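Local coordinates for DUF3829 domain-containing protein (Bacteroides thetaiotaomicron, PDB 3RH3), which is of unknown function but adopts an all-helical, DUF3829-like fold and is probably made as a lipoprotein precursor, at residues 25-33 with 89-97; 225-236 with 253-261. All blocks are in the same frame, centred on the assembly; numbering follows the deposited sequence.

Contact 1: 25-33 with 89-97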
# COMPACT_ATOMS: atom_id res chain seq x y z
N SER A 25 -9.04 2.90 -7.04
CA SER A 25 -7.59 2.77 -7.13
C SER A 25 -7.12 1.64 -6.24
O SER A 25 -6.38 0.78 -6.68
CB SER A 25 -6.90 4.07 -6.71
OG SER A 25 -7.03 5.03 -7.74
N LEU A 26 -7.57 1.65 -4.99
CA LEU A 26 -7.28 0.62 -3.99
C LEU A 26 -7.71 -0.76 -4.54
O LEU A 26 -6.91 -1.69 -4.48
CB LEU A 26 -8.01 0.98 -2.68
CG LEU A 26 -7.76 0.14 -1.46
CD1 LEU A 26 -6.40 0.47 -0.84
CD2 LEU A 26 -8.86 0.36 -0.42
N ALA A 27 -8.92 -0.87 -5.15
CA ALA A 27 -9.42 -2.14 -5.72
C ALA A 27 -8.56 -2.62 -6.90
O ALA A 27 -8.24 -3.79 -6.96
CB ALA A 27 -10.87 -1.99 -6.16
N VAL A 28 -8.22 -1.72 -7.84
CA VAL A 28 -7.42 -2.08 -9.02
C VAL A 28 -5.98 -2.46 -8.61
O VAL A 28 -5.46 -3.49 -9.03
CB VAL A 28 -7.46 -0.97 -10.10
CG1 VAL A 28 -6.41 -1.20 -11.19
CG2 VAL A 28 -8.86 -0.85 -10.72
N LEU A 29 -5.35 -1.64 -7.77
CA LEU A 29 -3.99 -1.85 -7.29
C LEU A 29 -3.86 -3.13 -6.47
O LEU A 29 -2.84 -3.81 -6.60
CB LEU A 29 -3.48 -0.65 -6.48
CG LEU A 29 -3.26 0.61 -7.33
CD1 LEU A 29 -2.74 1.75 -6.50
CD2 LEU A 29 -2.36 0.33 -8.53
N ARG A 30 -4.90 -3.50 -5.68
CA ARG A 30 -4.90 -4.75 -4.91
C ARG A 30 -5.00 -5.96 -5.85
O ARG A 30 -4.51 -7.03 -5.51
CB ARG A 30 -6.04 -4.78 -3.87
N HIS A 31 -5.58 -5.78 -7.05
CA HIS A 31 -5.74 -6.87 -8.01
C HIS A 31 -4.54 -7.02 -8.95
O HIS A 31 -4.16 -8.16 -9.24
CB HIS A 31 -7.02 -6.68 -8.83
CG HIS A 31 -7.39 -7.86 -9.69
ND1 HIS A 31 -7.31 -7.80 -11.08
CD2 HIS A 31 -7.84 -9.09 -9.33
CE1 HIS A 31 -7.71 -8.99 -11.51
NE2 HIS A 31 -8.04 -9.80 -10.50
N VAL A 32 -3.95 -5.91 -9.44
CA VAL A 32 -2.88 -5.98 -10.44
C VAL A 32 -1.46 -5.86 -9.84
O VAL A 32 -0.51 -6.33 -10.46
CB VAL A 32 -3.07 -4.95 -11.59
CG1 VAL A 32 -4.47 -5.06 -12.20
CG2 VAL A 32 -2.80 -3.52 -11.14
N ALA A 33 -1.29 -5.21 -8.69
CA ALA A 33 0.04 -5.01 -8.10
C ALA A 33 0.11 -5.59 -6.72
O ALA A 33 0.69 -4.98 -5.82
CB ALA A 33 0.37 -3.52 -8.07
N TYR A 89 0.22 5.36 -13.29
CA TYR A 89 -0.56 4.19 -13.67
C TYR A 89 -0.02 3.61 -14.97
O TYR A 89 -0.03 2.40 -15.13
CB TYR A 89 -2.04 4.54 -13.83
CG TYR A 89 -2.85 4.31 -12.58
CD1 TYR A 89 -2.99 3.03 -12.04
CD2 TYR A 89 -3.54 5.35 -11.96
CE1 TYR A 89 -3.77 2.80 -10.92
CE2 TYR A 89 -4.29 5.14 -10.82
CZ TYR A 89 -4.42 3.86 -10.31
OH TYR A 89 -5.19 3.64 -9.21
N ALA A 90 0.45 4.47 -15.90
CA ALA A 90 1.03 4.00 -17.15
C ALA A 90 2.32 3.25 -16.84
O ALA A 90 2.51 2.14 -17.34
CB ALA A 90 1.29 5.17 -18.10
N GLY A 91 3.15 3.81 -15.97
CA GLY A 91 4.39 3.18 -15.56
C GLY A 91 4.10 1.86 -14.88
O GLY A 91 4.66 0.82 -15.26
N LEU A 92 3.16 1.87 -13.93
CA LEU A 92 2.78 0.66 -13.22
C LEU A 92 2.45 -0.49 -14.22
O LEU A 92 3.11 -1.53 -14.16
CB LEU A 92 1.62 0.93 -12.27
CG LEU A 92 1.22 -0.26 -11.41
CD1 LEU A 92 1.18 0.13 -9.96
CD2 LEU A 92 -0.11 -0.83 -11.86
N PHE A 93 1.48 -0.28 -15.14
CA PHE A 93 1.04 -1.30 -16.11
C PHE A 93 2.15 -1.72 -17.08
O PHE A 93 2.21 -2.90 -17.44
CB PHE A 93 -0.21 -0.84 -16.88
CG PHE A 93 -1.45 -0.82 -16.01
CD1 PHE A 93 -1.97 -1.99 -15.48
CD2 PHE A 93 -2.09 0.38 -15.71
CE1 PHE A 93 -3.09 -1.97 -14.64
CE2 PHE A 93 -3.21 0.40 -14.88
CZ PHE A 93 -3.70 -0.77 -14.35
N ASN A 94 3.05 -0.79 -17.45
CA ASN A 94 4.19 -1.06 -18.33
C ASN A 94 5.18 -2.02 -17.64
O ASN A 94 5.56 -3.04 -18.22
CB ASN A 94 4.87 0.28 -18.73
CG ASN A 94 6.25 0.20 -19.35
OD1 ASN A 94 7.17 0.93 -18.93
ND2 ASN A 94 6.43 -0.62 -20.37
N VAL A 95 5.57 -1.71 -16.39
CA VAL A 95 6.52 -2.57 -15.67
C VAL A 95 5.83 -3.92 -15.31
O VAL A 95 6.50 -4.94 -15.36
CB VAL A 95 7.25 -1.92 -14.46
CG1 VAL A 95 8.02 -0.67 -14.89
CG2 VAL A 95 6.30 -1.59 -13.32
N ARG A 96 4.50 -3.94 -15.09
CA ARG A 96 3.76 -5.18 -14.81
C ARG A 96 3.79 -6.11 -16.02
O ARG A 96 4.01 -7.31 -15.87
CB ARG A 96 2.32 -4.89 -14.40
CG ARG A 96 1.57 -6.14 -13.98
CD ARG A 96 0.15 -5.80 -13.62
NE ARG A 96 -0.57 -6.98 -13.14
CZ ARG A 96 -1.32 -7.76 -13.92
NH1 ARG A 96 -1.46 -7.48 -15.21
NH2 ARG A 96 -1.93 -8.81 -13.40
N THR A 97 3.56 -5.55 -17.23
CA THR A 97 3.57 -6.30 -18.49
C THR A 97 4.96 -6.89 -18.72
O THR A 97 5.05 -8.08 -19.01
CB THR A 97 3.09 -5.42 -19.65
OG1 THR A 97 1.76 -4.98 -19.36
CG2 THR A 97 3.09 -6.16 -20.98
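R96 and V32 join the C-terminal end of helix 10-32 to the middle of helix 79-111. The R96 side chain runs out extended from CG to NE and donates from NE to the carbonyl O of V32 (2.8 Å), in the carbonyl plane and on a lone pair. The N-H...O angle of 139° makes this bond bent, and the oxygen lies somewhat out of the guanidinium plane. V32 also covers one face of that guanidinium with its CB, so a single residue meets the arginine through both backbone and side chain. At the other end of the contact the hydroxyls of S25 and Y89 are hydrogen-bonded, OG to OH, at 2.7 Å, with OG lying in the plane of the ring at its edge.

Between these polar ends the packing is apolar. V32 CG2 rests 3.8 Å from F93 CE1 and also touches L92 CD2, while V28 CG1 meets the F93 ring edge at CZ (4.2 Å). L29 CD2 touches both Y89 CE1 (3.7 Å) and L92 CD1. L92, with CG anti to its backbone N (chi1 -176°), points across the contact, CD1 toward L29 and A33 and CD2 toward V32, and lays CD2 over the centre of the F93 ring.

In the second shell, S25 OG is also bonded to Y21 O, and A33, the first residue to leave the helix, has its carbonyl O held by K136 NZ. The two segments run nearly parallel, their axes 16° apart but 12.2 Å distant, and helix 115-154 packs beside both through L132, F140 and L143.

Contact 2: 225-236 with 253-261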
# COMPACT_ATOMS: atom_id res chain seq x y z
N PHE A 225 -8.02 -0.33 18.09
CA PHE A 225 -7.26 0.05 16.89
C PHE A 225 -5.86 0.48 17.28
O PHE A 225 -4.90 0.02 16.67
CB PHE A 225 -7.97 1.16 16.07
CG PHE A 225 -7.24 1.55 14.80
CD1 PHE A 225 -6.23 2.51 14.82
CD2 PHE A 225 -7.59 0.98 13.58
CE1 PHE A 225 -5.55 2.84 13.65
CE2 PHE A 225 -6.91 1.32 12.41
CZ PHE A 225 -5.88 2.24 12.46
N LEU A 226 -5.74 1.36 18.29
CA LEU A 226 -4.43 1.86 18.78
C LEU A 226 -3.54 0.71 19.25
O LEU A 226 -2.36 0.66 18.90
CB LEU A 226 -4.61 2.91 19.90
CG LEU A 226 -5.40 4.16 19.52
CD1 LEU A 226 -5.52 5.12 20.68
CD2 LEU A 226 -4.77 4.87 18.36
N SER A 227 -4.11 -0.23 20.02
CA SER A 227 -3.43 -1.42 20.53
C SER A 227 -2.91 -2.30 19.36
O SER A 227 -1.79 -2.79 19.43
CB SER A 227 -4.38 -2.20 21.44
OG SER A 227 -3.94 -3.54 21.64
N THR A 228 -3.71 -2.47 18.29
CA THR A 228 -3.37 -3.24 17.07
C THR A 228 -2.25 -2.55 16.31
O THR A 228 -1.43 -3.23 15.69
CB THR A 228 -4.62 -3.38 16.17
OG1 THR A 228 -5.70 -3.87 16.96
CG2 THR A 228 -4.40 -4.31 14.97
N VAL A 229 -2.21 -1.22 16.32
CA VAL A 229 -1.13 -0.48 15.66
C VAL A 229 0.20 -0.78 16.40
O VAL A 229 1.19 -1.13 15.75
CB VAL A 229 -1.41 1.04 15.56
CG1 VAL A 229 -0.15 1.81 15.19
CG2 VAL A 229 -2.53 1.32 14.56
N LYS A 230 0.20 -0.70 17.76
CA LYS A 230 1.41 -0.99 18.56
C LYS A 230 1.86 -2.43 18.33
O LYS A 230 3.04 -2.67 18.21
CB LYS A 230 1.19 -0.75 20.06
CG LYS A 230 0.77 0.66 20.43
CD LYS A 230 0.11 0.75 21.81
CE LYS A 230 -0.84 1.92 21.87
NZ LYS A 230 -1.75 1.86 23.04
N SER A 231 0.91 -3.39 18.19
CA SER A 231 1.24 -4.80 17.93
C SER A 231 1.87 -4.94 16.58
O SER A 231 2.85 -5.66 16.44
CB SER A 231 -0.01 -5.67 18.01
OG SER A 231 -0.29 -5.85 19.38
N PHE A 232 1.33 -4.23 15.59
CA PHE A 232 1.85 -4.22 14.23
C PHE A 232 3.27 -3.71 14.25
O PHE A 232 4.16 -4.29 13.63
CB PHE A 232 0.96 -3.38 13.26
CG PHE A 232 1.68 -3.14 11.96
CD1 PHE A 232 1.79 -4.15 11.01
CD2 PHE A 232 2.37 -1.95 11.74
CE1 PHE A 232 2.53 -3.95 9.83
CE2 PHE A 232 3.12 -1.75 10.57
CZ PHE A 232 3.20 -2.76 9.63
N MSE A 233 3.47 -2.62 14.94
CA MSE A 233 4.77 -1.97 15.08
C MSE A 233 5.84 -2.88 15.73
O MSE A 233 6.99 -2.87 15.28
CB MSE A 233 4.63 -0.66 15.86
CG MSE A 233 4.05 0.44 14.98
SE MSE A 233 3.85 2.12 15.91
CE MSE A 233 5.45 2.89 15.51
N ASN A 234 5.44 -3.69 16.73
CA ASN A 234 6.34 -4.64 17.38
C ASN A 234 6.71 -5.76 16.41
O ASN A 234 7.89 -6.14 16.33
CB ASN A 234 5.69 -5.22 18.66
CG ASN A 234 5.56 -4.20 19.78
OD1 ASN A 234 6.32 -3.24 19.88
ND2 ASN A 234 4.60 -4.40 20.65
N ASP A 235 5.71 -6.25 15.66
CA ASP A 235 5.90 -7.32 14.68
C ASP A 235 6.76 -6.82 13.51
O ASP A 235 7.66 -7.52 13.08
CB ASP A 235 4.54 -7.84 14.18
CG ASP A 235 3.66 -8.55 15.21
OD1 ASP A 235 4.06 -8.60 16.41
OD2 ASP A 235 2.60 -9.08 14.82
N MSE A 236 6.51 -5.59 13.03
CA MSE A 236 7.26 -5.02 11.91
C MSE A 236 8.70 -4.70 12.35
O MSE A 236 9.61 -5.00 11.59
CB MSE A 236 6.56 -3.80 11.27
CG MSE A 236 7.31 -3.21 10.07
SE MSE A 236 7.82 -4.55 8.69
CE MSE A 236 6.04 -4.72 7.78
N MSE A 253 2.09 -11.33 9.05
CA MSE A 253 1.68 -9.97 9.29
C MSE A 253 0.51 -9.55 8.41
O MSE A 253 -0.34 -8.78 8.86
CB MSE A 253 2.85 -9.02 9.09
CG MSE A 253 3.85 -9.04 10.25
SE MSE A 253 5.12 -7.59 9.97
CE MSE A 253 6.10 -8.54 8.45
N SER A 254 0.46 -10.02 7.15
CA SER A 254 -0.65 -9.62 6.27
C SER A 254 -1.95 -10.25 6.75
O SER A 254 -2.96 -9.58 6.77
CB SER A 254 -0.36 -9.94 4.80
OG SER A 254 -0.44 -11.32 4.53
N GLU A 255 -1.89 -11.46 7.26
CA GLU A 255 -3.06 -12.16 7.82
C GLU A 255 -3.51 -11.54 9.14
O GLU A 255 -4.70 -11.32 9.30
CB GLU A 255 -2.77 -13.65 8.02
CG GLU A 255 -2.65 -14.43 6.73
CD GLU A 255 -2.22 -15.88 6.90
OE1 GLU A 255 -2.29 -16.40 8.03
OE2 GLU A 255 -1.81 -16.49 5.89
N ALA A 256 -2.54 -11.18 10.02
CA ALA A 256 -2.82 -10.62 11.34
C ALA A 256 -3.41 -9.22 11.31
O ALA A 256 -4.12 -8.85 12.25
CB ALA A 256 -1.55 -10.61 12.18
N TYR A 257 -3.10 -8.42 10.29
CA TYR A 257 -3.49 -7.01 10.28
C TYR A 257 -4.43 -6.57 9.15
O TYR A 257 -4.94 -5.45 9.20
CB TYR A 257 -2.22 -6.15 10.30
CG TYR A 257 -1.45 -6.43 11.57
CD1 TYR A 257 -1.95 -6.05 12.82
CD2 TYR A 257 -0.26 -7.15 11.55
CE1 TYR A 257 -1.30 -6.40 14.00
CE2 TYR A 257 0.43 -7.46 12.72
CZ TYR A 257 -0.11 -7.11 13.95
OH TYR A 257 0.54 -7.42 15.11
N GLU A 258 -4.71 -7.46 8.20
CA GLU A 258 -5.63 -7.27 7.07
C GLU A 258 -6.95 -6.59 7.51
O GLU A 258 -7.34 -5.57 6.96
CB GLU A 258 -5.94 -8.67 6.46
CG GLU A 258 -6.39 -8.68 5.01
CD GLU A 258 -6.52 -10.04 4.33
OE1 GLU A 258 -5.91 -11.02 4.83
OE2 GLU A 258 -7.21 -10.11 3.29
N TYR A 259 -7.66 -7.19 8.47
CA TYR A 259 -8.98 -6.72 8.89
C TYR A 259 -8.95 -5.66 9.99
O TYR A 259 -9.81 -4.78 9.98
CB TYR A 259 -9.87 -7.92 9.28
CG TYR A 259 -10.12 -8.79 8.08
CD1 TYR A 259 -11.08 -8.44 7.13
CD2 TYR A 259 -9.34 -9.92 7.82
CE1 TYR A 259 -11.26 -9.19 5.97
CE2 TYR A 259 -9.50 -10.67 6.66
CZ TYR A 259 -10.46 -10.30 5.73
OH TYR A 259 -10.61 -11.01 4.56
N GLY A 260 -7.96 -5.72 10.87
CA GLY A 260 -7.82 -4.75 11.94
C GLY A 260 -7.29 -3.41 11.47
O GLY A 260 -7.72 -2.37 11.99
N LEU A 261 -6.36 -3.39 10.51
CA LEU A 261 -5.81 -2.12 10.05
C LEU A 261 -6.17 -1.87 8.58
O LEU A 261 -5.39 -1.26 7.84
CB LEU A 261 -4.29 -2.08 10.29
CG LEU A 261 -3.84 -2.36 11.76
CD1 LEU A 261 -2.36 -2.53 11.87
CD2 LEU A 261 -4.35 -1.27 12.74
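Y257 is a knob in a hole formed by T228, S231, F232 and D235, where segments 225-236 and 253-257, of helices 216-240 and 247-257, run antiparallel (174°) in the C-terminal helical region. With Y257 CG anti to the carbonyl carbon (chi1 -62°), the phenol ring lies with one face on F232: CB of F232 stands 3.8 Å from the ring centroid, almost on the normal, and the F232 ring turns its edge to the same phenol in a T-shaped pair (planes at 86°). A256 CB covers the opposite face, and T228 CG2 sits at the edge, 3.7 Å from Y257 CD1.

Past the end of the regular helix, L261 folds back against helix 216-240. Its CD2 rests over one face of F225, offset toward the rim, and reaches V229 CG2 as well, while CD1 touches F232 CB (3.7 Å). At the other end, selenomethionine M253 approaches the F232 ring obliquely in a Met-aromatic contact, and its SE meets CE of M236, also selenomethionine, at 3.7 Å. F225 and M236 extend the packing to helix 161-181.

At the polar end of the knob, Y257 OH donates to D235 OD2 (2.7 Å), meeting it from well above the carboxylate plane.

Overall arrangement
Contacts 1 and 2 lie on opposite sides of the centre of this single chain, their centres 25 Å apart and their nearest atoms about 9 Å apart without touching. They come in series: contact 1 joins helices 10-32 and 79-111 within the DUF6845 range, and only afterwards does contact 2 pair the last two helices, 216-240 and 247-257, within the DUF3829-like C-terminal range. They share no helix. Contact 1 brings together segments 56 residues apart, whereas those of contact 2 are only 17 residues apart. Each therefore belongs to packing within its own family region, although the chain's last residue, I264, returns to L26 of helix 10-32.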